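Local coordinates for protein CpuTA1 (Curtobacterium pusillum, PDB 5K3W) that belongs to the class IV aminotransferase family, binds pyridoxal-5'-phosphate and is built as an assembly of two chains, at residues A4-V9 against S131-V136; G54-I59 against F115-L120; L147-V152 against Q274-T279; N212-A217 against W267-V272. All coordinates share one frame; numbering follows the deposited sequence.

Contact 1: residues A4-V9 against S131-V136; sequences ATLLTV and SGWVFV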
loop_
_atom_site.group_PDB
_atom_site.type_symbol
_atom_site.label_atom_id
_atom_site.label_comp_id
_atom_site.label_asym_id
_atom_site.label_seq_id
_atom_site.Cartn_x
_atom_site.Cartn_y
_atom_site.Cartn_z
ATOM N N ALA A 4 7.904 2.714 -24.479
ATOM C CA ALA A 4 6.606 2.931 -23.855
ATOM C C ALA A 4 6.132 4.372 -24.015
ATOM O O ALA A 4 6.925 5.309 -24.122
ATOM C CB ALA A 4 6.670 2.575 -22.368
ATOM N N THR A 5 4.814 4.540 -24.033
ATOM C CA THR A 5 4.174 5.843 -24.067
ATOM C C THR A 5 3.744 6.200 -22.656
ATOM O O THR A 5 3.337 5.323 -21.887
ATOM C CB THR A 5 2.943 5.851 -24.981
ATOM O OG1 THR A 5 3.334 5.633 -26.338
ATOM C CG2 THR A 5 2.225 7.181 -24.891
ATOM N N LEU A 6 3.844 7.484 -22.320
ATOM C CA LEU A 6 3.382 8.006 -21.045
ATOM C C LEU A 6 2.524 9.240 -21.294
ATOM O O LEU A 6 2.908 10.124 -22.071
ATOM C CB LEU A 6 4.561 8.369 -20.110
ATOM C CG LEU A 6 4.123 9.060 -18.794
ATOM C CD1 LEU A 6 3.279 8.145 -17.906
ATOM C CD2 LEU A 6 5.288 9.603 -18.023
ATOM N N LEU A 7 1.380 9.307 -20.619
ATOM C CA LEU A 7 0.509 10.472 -20.654
ATOM C C LEU A 7 0.305 10.960 -19.233
ATOM O O LEU A 7 -0.083 10.181 -18.354
ATOM C CB LEU A 7 -0.839 10.147 -21.300
ATOM C CG LEU A 7 -0.813 9.824 -22.799
ATOM C CD1 LEU A 7 -1.864 8.803 -23.122
ATOM C CD2 LEU A 7 -1.032 11.074 -23.638
ATOM N N THR A 8 0.605 12.232 -19.003
ATOM C CA THR A 8 0.232 12.894 -17.767
ATOM C C THR A 8 -1.226 13.299 -17.867
ATOM O O THR A 8 -1.606 14.004 -18.805
ATOM C CB THR A 8 1.094 14.125 -17.543
ATOM O OG1 THR A 8 2.465 13.743 -17.551
ATOM C CG2 THR A 8 0.759 14.777 -16.210
ATOM N N VAL A 9 -2.046 12.853 -16.924
ATOM C CA VAL A 9 -3.444 13.256 -16.881
ATOM C C VAL A 9 -3.539 14.502 -16.004
ATOM O O VAL A 9 -3.377 14.434 -14.781
ATOM C CB VAL A 9 -4.337 12.124 -16.363
ATOM C CG1 VAL A 9 -5.797 12.583 -16.327
ATOM C CG2 VAL A 9 -4.174 10.875 -17.245
ATOM N N SER A 131 -3.218 13.376 -8.619
ATOM C CA SER A 131 -2.346 13.122 -9.756
ATOM C C SER A 131 -2.877 11.944 -10.563
ATOM O O SER A 131 -3.576 11.068 -10.040
ATOM C CB SER A 131 -0.911 12.826 -9.304
ATOM O OG SER A 131 -0.321 13.946 -8.664
ATOM N N GLY A 132 -2.516 11.927 -11.842
ATOM C CA GLY A 132 -2.956 10.878 -12.749
ATOM C C GLY A 132 -1.965 10.652 -13.869
ATOM O O GLY A 132 -1.320 11.586 -14.351
ATOM N N TRP A 133 -1.846 9.391 -14.285
ATOM C CA TRP A 133 -0.960 8.994 -15.363
ATOM C C TRP A 133 -1.552 7.801 -16.094
ATOM O O TRP A 133 -2.287 6.995 -15.521
ATOM C CB TRP A 133 0.428 8.614 -14.845
ATOM C CG TRP A 133 1.195 9.724 -14.241
ATOM C CD1 TRP A 133 1.959 10.636 -14.900
ATOM C CD2 TRP A 133 1.309 10.026 -12.848
ATOM N NE1 TRP A 133 2.535 11.507 -14.003
ATOM C CE2 TRP A 133 2.154 11.157 -12.734
ATOM C CE3 TRP A 133 0.775 9.463 -11.685
ATOM C CZ2 TRP A 133 2.484 11.735 -11.499
ATOM C CZ3 TRP A 133 1.100 10.043 -10.453
ATOM C CH2 TRP A 133 1.950 11.167 -10.376
ATOM N N VAL A 134 -1.193 7.680 -17.364
ATOM C CA VAL A 134 -1.444 6.485 -18.154
ATOM C C VAL A 134 -0.151 6.157 -18.872
ATOM O O VAL A 134 0.453 7.044 -19.486
ATOM C CB VAL A 134 -2.575 6.686 -19.189
ATOM C CG1 VAL A 134 -2.809 5.393 -19.990
ATOM C CG2 VAL A 134 -3.850 7.144 -18.529
ATOM N N PHE A 135 0.268 4.899 -18.828
ATOM C CA PHE A 135 1.313 4.489 -19.754
ATOM C C PHE A 135 0.937 3.197 -20.465
ATOM O O PHE A 135 0.182 2.368 -19.951
ATOM C CB PHE A 135 2.693 4.369 -19.069
ATOM C CG PHE A 135 2.778 3.338 -17.976
ATOM C CD1 PHE A 135 3.155 2.033 -18.264
ATOM C CD2 PHE A 135 2.546 3.690 -16.656
ATOM C CE1 PHE A 135 3.278 1.087 -17.251
ATOM C CE2 PHE A 135 2.656 2.753 -15.646
ATOM C CZ PHE A 135 3.021 1.448 -15.942
ATOM N N VAL A 136 1.450 3.062 -21.679
ATOM C CA VAL A 136 1.225 1.910 -22.540
ATOM C C VAL A 136 2.576 1.273 -22.849
ATOM O O VAL A 136 3.568 1.975 -23.062
ATOM C CB VAL A 136 0.510 2.328 -23.846
ATOM C CG1 VAL A 136 0.371 1.144 -24.779
ATOM C CG2 VAL A 136 -0.860 2.962 -23.533
HETATM O O HOH W 1 4.059 13.863 -15.512
HETATM O O HOH W 2 -0.645 13.963 -12.851
#
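Strands 5-9 and 131-138 are antiparallel neighbours in the six-stranded sheet of the N-terminal half of this class IV aminotransferase. Thr-5 and Leu-7 form hydrogen-bonded pairs with Val-136 and Val-134. The straightest bonds join Leu-7 and Val-134, where Leu-7 N to Val-134 O is 2.7 Å and lies nearly along the C=O axis. The ladder ends with Val-9 N on Gly-132 O at 3.0 Å, a donor well above the carbonyl plane. Leu-6, Thr-8, Trp-133 and Phe-135 share one face, part of which packs on Ile-44 and Thr-45 of the second subunit. Thr-5, Leu-7, Val-9, Val-134 and Val-136 lie on the other face, where helix 90-108 covers Val-9 and Val-134 with Trp-93. Thr-5 OG1 bonds to Asp-103 and Arg-107 of that helix.

The Trp-133 side chain can be followed outward. Its CB lies 3.9 Å from Leu-7 O. CG is anti to the carbonyl carbon (chi1 -66°), so the indole runs beside Thr-8 and points the same way. CD1 meets Thr-8 CA at 4.0 Å and Leu-6 CD1 at 4.1 Å. One water sits above a face of the indole, offset toward the rim. At the indole N-H another water, in the ring plane, takes over. This water accepts from Trp-133 NE1 at 3.2 Å and is hydrogen-bonded to Thr-8 OG1 at 2.6 Å.

Contact 2: residues G54-I59 against F115-L120; sequences GVFETI and FAKLIL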
loop_
_atom_site.group_PDB
_atom_site.type_symbol
_atom_site.label_atom_id
_atom_site.label_comp_id
_atom_site.label_asym_id
_atom_site.label_seq_id
_atom_site.Cartn_x
_atom_site.Cartn_y
_atom_site.Cartn_z
ATOM N N GLY A 54 -3.506 5.695 -3.508
ATOM C CA GLY A 54 -4.112 5.918 -4.809
ATOM C C GLY A 54 -4.727 4.633 -5.305
ATOM O O GLY A 54 -4.730 3.610 -4.612
ATOM N N VAL A 55 -5.249 4.690 -6.530
ATOM C CA VAL A 55 -5.854 3.520 -7.147
ATOM C C VAL A 55 -5.265 3.328 -8.544
ATOM O O VAL A 55 -4.621 4.218 -9.102
ATOM C CB VAL A 55 -7.394 3.640 -7.188
ATOM C CG1 VAL A 55 -7.951 3.666 -5.771
ATOM C CG2 VAL A 55 -7.806 4.889 -7.930
ATOM N N PHE A 56 -5.468 2.140 -9.105
ATOM C CA PHE A 56 -4.927 1.878 -10.429
ATOM C C PHE A 56 -5.792 0.862 -11.151
ATOM O O PHE A 56 -6.578 0.142 -10.535
ATOM C CB PHE A 56 -3.478 1.373 -10.366
ATOM C CG PHE A 56 -3.363 -0.080 -10.017
ATOM C CD1 PHE A 56 -3.433 -0.491 -8.684
ATOM C CD2 PHE A 56 -3.201 -1.041 -11.022
ATOM C CE1 PHE A 56 -3.340 -1.830 -8.348
ATOM C CE2 PHE A 56 -3.093 -2.390 -10.701
ATOM C CZ PHE A 56 -3.157 -2.792 -9.356
ATOM N N GLU A 57 -5.621 0.810 -12.472
ATOM C CA GLU A 57 -6.197 -0.225 -13.327
ATOM C C GLU A 57 -5.145 -0.691 -14.321
ATOM O O GLU A 57 -4.336 0.112 -14.803
ATOM C CB GLU A 57 -7.426 0.287 -14.107
ATOM C CG GLU A 57 -8.680 0.425 -13.283
ATOM C CD GLU A 57 -9.256 -0.912 -12.917
ATOM O OE1 GLU A 57 -9.025 -1.897 -13.659
ATOM O OE2 GLU A 57 -9.942 -0.978 -11.878
ATOM N N THR A 58 -5.168 -1.979 -14.643
ATOM C CA THR A 58 -4.324 -2.533 -15.693
ATOM C C THR A 58 -5.223 -3.166 -16.745
ATOM O O THR A 58 -6.086 -3.981 -16.406
ATOM C CB THR A 58 -3.343 -3.565 -15.141
ATOM O OG1 THR A 58 -2.582 -2.966 -14.086
ATOM C CG2 THR A 58 -2.392 -3.987 -16.225
ATOM N N ILE A 59 -5.013 -2.794 -18.012
ATOM C CA ILE A 59 -5.924 -3.127 -19.104
ATOM C C ILE A 59 -5.141 -3.737 -20.258
ATOM O O ILE A 59 -4.237 -3.098 -20.807
ATOM C CB ILE A 59 -6.692 -1.893 -19.584
ATOM C CG1 ILE A 59 -7.336 -1.167 -18.391
ATOM C CG2 ILE A 59 -7.704 -2.298 -20.648
ATOM C CD1 ILE A 59 -7.860 0.264 -18.710
ATOM N N PHE A 115 -0.282 -3.479 -22.830
ATOM C CA PHE A 115 -1.156 -3.144 -21.721
ATOM C C PHE A 115 -1.109 -1.634 -21.492
ATOM O O PHE A 115 -0.158 -0.944 -21.873
ATOM C CB PHE A 115 -0.777 -3.930 -20.440
ATOM C CG PHE A 115 0.519 -3.506 -19.836
ATOM C CD1 PHE A 115 1.720 -3.969 -20.345
ATOM C CD2 PHE A 115 0.542 -2.610 -18.777
ATOM C CE1 PHE A 115 2.931 -3.565 -19.805
ATOM C CE2 PHE A 115 1.739 -2.207 -18.219
ATOM C CZ PHE A 115 2.946 -2.686 -18.744
ATOM N N ALA A 116 -2.179 -1.134 -20.894
ATOM C CA ALA A 116 -2.288 0.236 -20.435
ATOM C C ALA A 116 -2.466 0.188 -18.931
ATOM O O ALA A 116 -3.219 -0.644 -18.412
ATOM C CB ALA A 116 -3.469 0.954 -21.092
ATOM N N LYS A 117 -1.747 1.050 -18.232
ATOM C CA LYS A 117 -1.837 1.133 -16.783
ATOM C C LYS A 117 -2.299 2.531 -16.403
ATOM O O LYS A 117 -1.720 3.523 -16.858
ATOM C CB LYS A 117 -0.496 0.805 -16.114
ATOM C CG LYS A 117 -0.525 1.013 -14.588
ATOM C CD LYS A 117 0.516 0.172 -13.856
ATOM C CE LYS A 117 -0.020 -1.220 -13.571
ATOM N NZ LYS A 117 0.966 -2.047 -12.814
ATOM N N LEU A 118 -3.340 2.601 -15.583
ATOM C CA LEU A 118 -3.900 3.865 -15.125
ATOM C C LEU A 118 -3.554 4.041 -13.655
ATOM O O LEU A 118 -3.787 3.133 -12.849
ATOM C CB LEU A 118 -5.423 3.910 -15.318
ATOM C CG LEU A 118 -6.064 3.881 -16.713
ATOM C CD1 LEU A 118 -5.584 2.708 -17.578
ATOM C CD2 LEU A 118 -7.602 3.863 -16.590
ATOM N N ILE A 119 -3.014 5.204 -13.304
ATOM C CA ILE A 119 -2.592 5.456 -11.936
ATOM C C ILE A 119 -3.168 6.787 -11.479
ATOM O O ILE A 119 -2.897 7.828 -12.086
ATOM C CB ILE A 119 -1.063 5.435 -11.799
ATOM C CG1 ILE A 119 -0.563 4.008 -12.039
ATOM C CG2 ILE A 119 -0.640 5.942 -10.426
ATOM C CD1 ILE A 119 0.920 3.895 -12.070
ATOM N N LEU A 120 -3.953 6.750 -10.401
ATOM C CA LEU A 120 -4.601 7.931 -9.846
ATOM C C LEU A 120 -4.285 8.012 -8.359
ATOM O O LEU A 120 -4.627 7.097 -7.602
ATOM C CB LEU A 120 -6.114 7.878 -10.074
ATOM C CG LEU A 120 -6.994 8.946 -9.404
ATOM C CD1 LEU A 120 -6.530 10.324 -9.777
ATOM C CD2 LEU A 120 -8.447 8.752 -9.812
#
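Segment 115-120 runs antiparallel to 54-59 in the N-terminal sheet, with six backbone hydrogen bonds between them. At Phe-115, CG sits in the crowded position between N and the carbonyl carbon (chi1 70°). CD2 of its ring reaches Thr-58 CG2 at 4.1 Å. Ala-116 forms a two-bond pair with Ile-59, and Ile-59 N to Ala-116 O is 2.8 Å. Lys-117 starts extended, with CG anti to the backbone N, then bends at chi3 (-85°). The bend carries CE obliquely across Thr-58, to 3.1 Å from OG1 and 4.1 Å from Phe-56 CD2. Leu-118 pairs with Glu-57, and its side chain crosses Ile-59 obliquely, CD1 3.5 Å from Ile-59 CD1. Ile-119 CG1 touches Phe-56 CB at 4.3 Å. Leu-120 closes the ladder side by side with Val-55, Val-55 CG2 on Leu-120 CB at 4.0 Å.

Phe-56 comes close to the pyridoxal-5'-phosphate, and its ring meets Tyr-178 edge-to-face. Arg-51 of the second subunit packs on Phe-56 and Lys-117. On the other face, Glu-57 OE1 is hydrogen-bonded to His-72 and salt-bridged to Arg-75 of helix 69-82, while Leu-118 and Leu-120 lie under Trp-93 of helix 90-108. Strand 131-138 continues the sheet beyond 115-120.

Contact 3: residues L147-V152 against Q274-T279; sequences LGIRVV and QAAPIT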
loop_
_atom_site.group_PDB
_atom_site.type_symbol
_atom_site.label_atom_id
_atom_site.label_comp_id
_atom_site.label_asym_id
_atom_site.label_seq_id
_atom_site.Cartn_x
_atom_site.Cartn_y
_atom_site.Cartn_z
ATOM N N LEU A 147 -0.294 -22.108 -19.709
ATOM C CA LEU A 147 -0.388 -23.560 -19.783
ATOM C C LEU A 147 -0.431 -24.239 -18.420
ATOM O O LEU A 147 -0.825 -25.410 -18.346
ATOM C CB LEU A 147 0.787 -24.138 -20.581
ATOM C CG LEU A 147 1.013 -23.633 -22.014
ATOM C CD1 LEU A 147 2.164 -24.376 -22.665
ATOM C CD2 LEU A 147 -0.244 -23.740 -22.851
ATOM N N GLY A 148 -0.036 -23.545 -17.353
ATOM C CA GLY A 148 -0.073 -24.115 -16.018
ATOM C C GLY A 148 0.763 -23.377 -14.991
ATOM O O GLY A 148 1.866 -22.919 -15.305
ATOM N N ILE A 149 0.239 -23.248 -13.765
ATOM C CA ILE A 149 0.942 -22.651 -12.635
ATOM C C ILE A 149 0.686 -23.501 -11.397
ATOM O O ILE A 149 -0.372 -24.120 -11.257
ATOM C CB ILE A 149 0.492 -21.197 -12.346
ATOM C CG1 ILE A 149 -1.033 -21.112 -12.265
ATOM C CG2 ILE A 149 1.043 -20.213 -13.361
ATOM C CD1 ILE A 149 -1.542 -19.748 -11.821
ATOM N N ARG A 150 1.664 -23.521 -10.491
ATOM C CA ARG A 150 1.485 -24.069 -9.154
ATOM C C ARG A 150 1.096 -22.959 -8.178
ATOM O O ARG A 150 1.680 -21.871 -8.186
ATOM C CB ARG A 150 2.771 -24.746 -8.674
ATOM C CG ARG A 150 3.293 -25.834 -9.600
ATOM C CD ARG A 150 4.602 -26.453 -9.082
ATOM N NE ARG A 150 4.490 -27.052 -7.750
ATOM C CZ ARG A 150 4.034 -28.279 -7.504
ATOM N NH1 ARG A 150 3.626 -29.061 -8.489
ATOM N NH2 ARG A 150 3.969 -28.724 -6.261
ATOM N N VAL A 151 0.120 -23.244 -7.320
ATOM C CA VAL A 151 -0.419 -22.231 -6.428
ATOM C C VAL A 151 -0.443 -22.754 -4.992
ATOM O O VAL A 151 -0.518 -23.959 -4.744
ATOM C CB VAL A 151 -1.831 -21.787 -6.897
ATOM C CG1 VAL A 151 -2.374 -20.657 -6.022
ATOM C CG2 VAL A 151 -1.784 -21.350 -8.360
ATOM N N VAL A 152 -0.393 -21.832 -4.037
ATOM C CA VAL A 152 -0.499 -22.168 -2.625
ATOM C C VAL A 152 -1.556 -21.274 -2.002
ATOM O O VAL A 152 -1.806 -20.163 -2.475
ATOM C CB VAL A 152 0.853 -22.019 -1.891
ATOM C CG1 VAL A 152 1.869 -22.968 -2.473
ATOM C CG2 VAL A 152 1.372 -20.594 -2.001
ATOM N N GLN A 274 -4.530 -13.254 -18.513
ATOM C CA GLN A 274 -5.720 -13.966 -18.954
ATOM C C GLN A 274 -5.948 -15.174 -18.045
ATOM O O GLN A 274 -5.954 -15.023 -16.819
ATOM C CB GLN A 274 -5.597 -14.343 -20.430
ATOM C CG GLN A 274 -5.254 -13.153 -21.347
ATOM C CD GLN A 274 -6.425 -12.161 -21.608
ATOM O OE1 GLN A 274 -7.559 -12.348 -21.154
ATOM N NE2 GLN A 274 -6.128 -11.104 -22.352
ATOM N N ALA A 275 -6.137 -16.371 -18.595
ATOM C CA ALA A 275 -6.492 -17.534 -17.788
ATOM C C ALA A 275 -5.264 -18.409 -17.568
ATOM O O ALA A 275 -4.689 -18.930 -18.527
ATOM C CB ALA A 275 -7.608 -18.342 -18.445
ATOM N N ALA A 276 -4.872 -18.574 -16.309
ATOM C CA ALA A 276 -3.761 -19.456 -15.970
ATOM C C ALA A 276 -4.284 -20.682 -15.236
ATOM O O ALA A 276 -4.732 -20.564 -14.082
ATOM C CB ALA A 276 -2.730 -18.719 -15.116
ATOM N N PRO A 277 -4.241 -21.867 -15.842
ATOM C CA PRO A 277 -4.774 -23.060 -15.168
ATOM C C PRO A 277 -3.835 -23.554 -14.075
ATOM O O PRO A 277 -2.608 -23.498 -14.200
ATOM C CB PRO A 277 -4.896 -24.080 -16.308
ATOM C CG PRO A 277 -3.801 -23.704 -17.263
ATOM C CD PRO A 277 -3.616 -22.190 -17.139
ATOM N N ILE A 278 -4.428 -24.049 -12.998
ATOM C CA ILE A 278 -3.678 -24.448 -11.807
ATOM C C ILE A 278 -3.378 -25.942 -11.873
ATOM O O ILE A 278 -4.294 -26.769 -11.914
ATOM C CB ILE A 278 -4.446 -24.099 -10.521
ATOM C CG1 ILE A 278 -4.637 -22.576 -10.410
ATOM C CG2 ILE A 278 -3.705 -24.663 -9.316
ATOM C CD1 ILE A 278 -5.444 -22.108 -9.216
ATOM N N THR A 279 -2.093 -26.284 -11.879
ATOM C CA THR A 279 -1.658 -27.675 -11.884
ATOM C C THR A 279 -1.532 -28.250 -10.482
ATOM O O THR A 279 -1.681 -29.463 -10.297
ATOM C CB THR A 279 -0.300 -27.812 -12.586
ATOM O OG1 THR A 279 0.672 -27.009 -11.900
ATOM C CG2 THR A 279 -0.385 -27.360 -14.015
#
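Ile-149 has the largest share of this contact. Its N donates to Pro-277 O at 2.9 Å, nearly along the C=O axis. Its O accepts from Thr-279 N at 2.8 Å, with the donor above the carbonyl plane. These two bonds make a short parallel bridge to Ile-278. Ile-149 CG1 is in the crowded position between N and the carbonyl carbon (chi1 50°). This turns CG1 to 3.5 Å from Pro-277 O and brings CD1 to 3.7 Å from Ala-276 CB. Val-151 crosses Ile-278 at about a right angle, with CG2 on Ile-278 CG1 at 3.7 Å. Just before Ile-149 in the chain, Pro-277 CG rests against Leu-147 O at 3.6 Å. Gly-148 CA makes a CA-H...O contact with Pro-277 O at 3.2 Å and lies 3.8 Å from Thr-279 CG2.

Further out, Leu-268 packs on Ile-149, Trp-267 on Pro-277 and Leu-266 on Ile-278. Arg-150 NH2 forms a salt bridge with Asp-283. The strand axes cross at -71°, and the chain turns a corner at Thr-279. Strand 274-278 is an edge of one mixed sheet, and strand 280-281 joins another beside 149-155. The contact is thus a corner between two sheets of the C-terminal half.

Contact 4: residues N212-A217 against W267-V272; sequences NVIVLA and WLVSSV. With PLP (pyridoxal-5'-phosphate), chain C.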
loop_
_atom_site.group_PDB
_atom_site.type_symbol
_atom_site.label_atom_id
_atom_site.label_comp_id
_atom_site.label_asym_id
_atom_site.label_seq_id
_atom_site.Cartn_x
_atom_site.Cartn_y
_atom_site.Cartn_z
ATOM N N ASN A 212 -8.449 -13.225 -9.958
ATOM C CA ASN A 212 -9.597 -13.893 -9.375
ATOM C C ASN A 212 -9.530 -15.385 -9.656
ATOM O O ASN A 212 -8.850 -15.835 -10.580
ATOM C CB ASN A 212 -10.904 -13.311 -9.908
ATOM C CG ASN A 212 -11.098 -11.881 -9.480
ATOM O OD1 ASN A 212 -10.802 -10.955 -10.228
ATOM N ND2 ASN A 212 -11.576 -11.690 -8.252
ATOM N N VAL A 213 -10.261 -16.138 -8.834
ATOM C CA VAL A 213 -10.221 -17.592 -8.801
ATOM C C VAL A 213 -11.470 -18.137 -9.476
ATOM O O VAL A 213 -12.587 -17.740 -9.127
ATOM C CB VAL A 213 -10.130 -18.100 -7.353
ATOM C CG1 VAL A 213 -9.920 -19.599 -7.328
ATOM C CG2 VAL A 213 -9.028 -17.389 -6.639
ATOM N N ILE A 214 -11.286 -19.071 -10.407
ATOM C CA ILE A 214 -12.382 -19.764 -11.082
ATOM C C ILE A 214 -12.357 -21.231 -10.674
ATOM O O ILE A 214 -11.312 -21.892 -10.751
ATOM C CB ILE A 214 -12.293 -19.630 -12.612
ATOM C CG1 ILE A 214 -12.215 -18.156 -13.023
ATOM C CG2 ILE A 214 -13.517 -20.272 -13.252
ATOM C CD1 ILE A 214 -13.423 -17.380 -12.623
ATOM N N VAL A 215 -13.506 -21.742 -10.248
ATOM C CA VAL A 215 -13.624 -23.099 -9.728
ATOM C C VAL A 215 -14.598 -23.882 -10.598
ATOM O O VAL A 215 -15.746 -23.460 -10.793
ATOM C CB VAL A 215 -14.092 -23.110 -8.262
ATOM C CG1 VAL A 215 -14.355 -24.529 -7.818
ATOM C CG2 VAL A 215 -13.057 -22.456 -7.364
ATOM N N LEU A 216 -14.142 -25.020 -11.116
ATOM C CA LEU A 216 -15.021 -25.977 -11.774
ATOM C C LEU A 216 -15.266 -27.158 -10.840
ATOM O O LEU A 216 -14.311 -27.811 -10.394
ATOM C CB LEU A 216 -14.426 -26.456 -13.091
ATOM C CG LEU A 216 -15.161 -27.678 -13.653
ATOM C CD1 LEU A 216 -16.632 -27.358 -13.897
ATOM C CD2 LEU A 216 -14.481 -28.188 -14.927
ATOM N N ALA A 217 -16.542 -27.424 -10.538
ATOM C CA ALA A 217 -16.917 -28.598 -9.744
ATOM C C ALA A 217 -18.339 -29.018 -10.092
ATOM O O ALA A 217 -19.272 -28.209 -10.005
ATOM C CB ALA A 217 -16.791 -28.331 -8.243
ATOM N N TRP A 267 -8.657 -22.107 -12.097
ATOM C CA TRP A 267 -7.914 -21.088 -12.829
ATOM C C TRP A 267 -7.771 -19.833 -11.979
ATOM O O TRP A 267 -8.657 -19.492 -11.190
ATOM C CB TRP A 267 -8.595 -20.684 -14.157
ATOM C CG TRP A 267 -8.811 -21.792 -15.131
ATOM C CD1 TRP A 267 -8.040 -22.093 -16.217
ATOM C CD2 TRP A 267 -9.886 -22.739 -15.125
ATOM N NE1 TRP A 267 -8.572 -23.164 -16.889
ATOM C CE2 TRP A 267 -9.707 -23.579 -16.240
ATOM C CE3 TRP A 267 -10.993 -22.946 -14.292
ATOM C CZ2 TRP A 267 -10.584 -24.628 -16.537
ATOM C CZ3 TRP A 267 -11.867 -23.975 -14.590
ATOM C CH2 TRP A 267 -11.656 -24.808 -15.700
ATOM N N LEU A 268 -6.645 -19.147 -12.158
ATOM C CA LEU A 268 -6.501 -17.741 -11.801
ATOM C C LEU A 268 -6.648 -16.909 -13.070
ATOM O O LEU A 268 -5.997 -17.197 -14.080
ATOM C CB LEU A 268 -5.140 -17.466 -11.164
ATOM C CG LEU A 268 -4.886 -18.075 -9.794
ATOM C CD1 LEU A 268 -3.650 -17.454 -9.184
ATOM C CD2 LEU A 268 -6.101 -17.890 -8.900
ATOM N N VAL A 269 -7.487 -15.882 -13.026
ATOM C CA VAL A 269 -7.734 -15.054 -14.206
ATOM C C VAL A 269 -7.486 -13.586 -13.867
ATOM O O VAL A 269 -7.765 -13.135 -12.752
ATOM C CB VAL A 269 -9.165 -15.266 -14.752
ATOM C CG1 VAL A 269 -9.391 -16.733 -15.066
ATOM C CG2 VAL A 269 -10.219 -14.748 -13.756
ATOM N N SER A 270 -6.951 -12.848 -14.831
ATOM C CA SER A 270 -6.656 -11.428 -14.675
ATOM C C SER A 270 -6.402 -10.862 -16.067
ATOM O O SER A 270 -6.234 -11.611 -17.034
ATOM C CB SER A 270 -5.460 -11.198 -13.741
ATOM O OG SER A 270 -4.268 -11.727 -14.282
ATOM N N SER A 271 -6.360 -9.525 -16.157
ATOM C CA SER A 271 -6.486 -8.864 -17.457
ATOM C C SER A 271 -5.341 -9.206 -18.403
ATOM O O SER A 271 -5.577 -9.491 -19.582
ATOM C CB SER A 271 -6.574 -7.350 -17.294
ATOM O OG SER A 271 -7.841 -6.971 -16.811
ATOM N N VAL A 272 -4.098 -9.162 -17.925
ATOM C CA VAL A 272 -2.954 -9.318 -18.825
ATOM C C VAL A 272 -2.581 -10.782 -19.014
ATOM O O VAL A 272 -2.367 -11.237 -20.141
ATOM C CB VAL A 272 -1.753 -8.501 -18.316
ATOM C CG1 VAL A 272 -0.524 -8.814 -19.153
ATOM C CG2 VAL A 272 -2.063 -7.032 -18.406
HETATM N N1 PLP C . -7.688 -9.305 -7.706
HETATM C C2 PLP C . -6.791 -8.288 -7.558
HETATM C C2A PLP C . -6.266 -7.916 -6.185
HETATM C C3 PLP C . -6.376 -7.585 -8.673
HETATM O O3 PLP C . -5.463 -6.537 -8.480
HETATM C C4 PLP C . -6.868 -7.909 -9.914
HETATM C C4A PLP C . -6.437 -7.204 -11.172
HETATM C C5 PLP C . -7.759 -8.928 -10.064
HETATM C C6 PLP C . -8.173 -9.624 -8.941
HETATM C C5A PLP C . -8.275 -9.291 -11.453
HETATM O O4P PLP C . -8.916 -8.206 -12.099
HETATM P P PLP C . -8.904 -8.087 -13.689
HETATM O O1P PLP C . -9.367 -9.379 -14.325
HETATM O O2P PLP C . -7.528 -7.734 -14.200
HETATM O O3P PLP C . -9.866 -7.007 -14.114
#
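The mixed sheet of the C-terminal half of the aminotransferase fold reaches the pyridoxal-5'-phosphate pocket through strands 212-217 and 265-270. They are antiparallel neighbours joined by four backbone hydrogen bonds. Asn-212 pairs with Val-269 and Ile-214 with Trp-267. The Ile-214 N to Trp-267 O bond is nearly straight, at 2.8 Å and 172°.

The non-hydrogen-bonded pair lies between them. Here Val-213 CG2 and Leu-268 CD2 meet alongside each other at 3.7 Å, and Ile-197 of strand 195-199 packs on both residues. The other face carries Ile-214, Trp-267 and Val-269. Trp-267 has CG anti to the carbonyl carbon (chi1 -59°), and its indole crosses Ile-214 obliquely, with CE3 3.8 Å from Ile-214 CG2. Leu-216 CB comes to the ring edge near its plane, 3.9 Å from Trp-267 CZ3. NE1 is held by Thr-293. The Ile-214 and Val-269 side chains cross at about a right angle, CG1 to CG1, under helix 234-245.

At the cofactor end, Asn-212 turns its amide to the pyridine ring. ND2 is held by Leu-231 O, and OD1 lies 3.2 Å from C6 of the cofactor. Thr-234 OG1 and Thr-235 OG1 are hydrogen-bonded to the cofactor. Beyond the strand end, Ser-271 grips one phosphate oxygen twice. Its N donates to O2P at 2.9 Å, and its OG donates to the same O2P at 2.7 Å.

Overall arrangement
The four contacts fall into two pairs. Contacts 1 and 2 share the N-terminal sheet, with centres about 9 Å apart. Strands 131-138 and 114-121 are neighbours there, with Trp-133 N 2.9 Å from Ile-119 O, and both contacts touch the second subunit. Contacts 3 and 4 also have centres about 9 Å apart, and Ala-276 N lies 2.9 Å from Leu-268 O. Contact 4 is nested inside the chain loop closed by contact 3. The two halves meet at the cofactor. Contact 2 brings Phe-56 to the pyridoxal-5'-phosphate from one half, and contact 4 brings Asn-212 and Ser-271 from the other. Between these contacts, Thr-58 CG2 touches Val-272 CG2 at 3.8 Å.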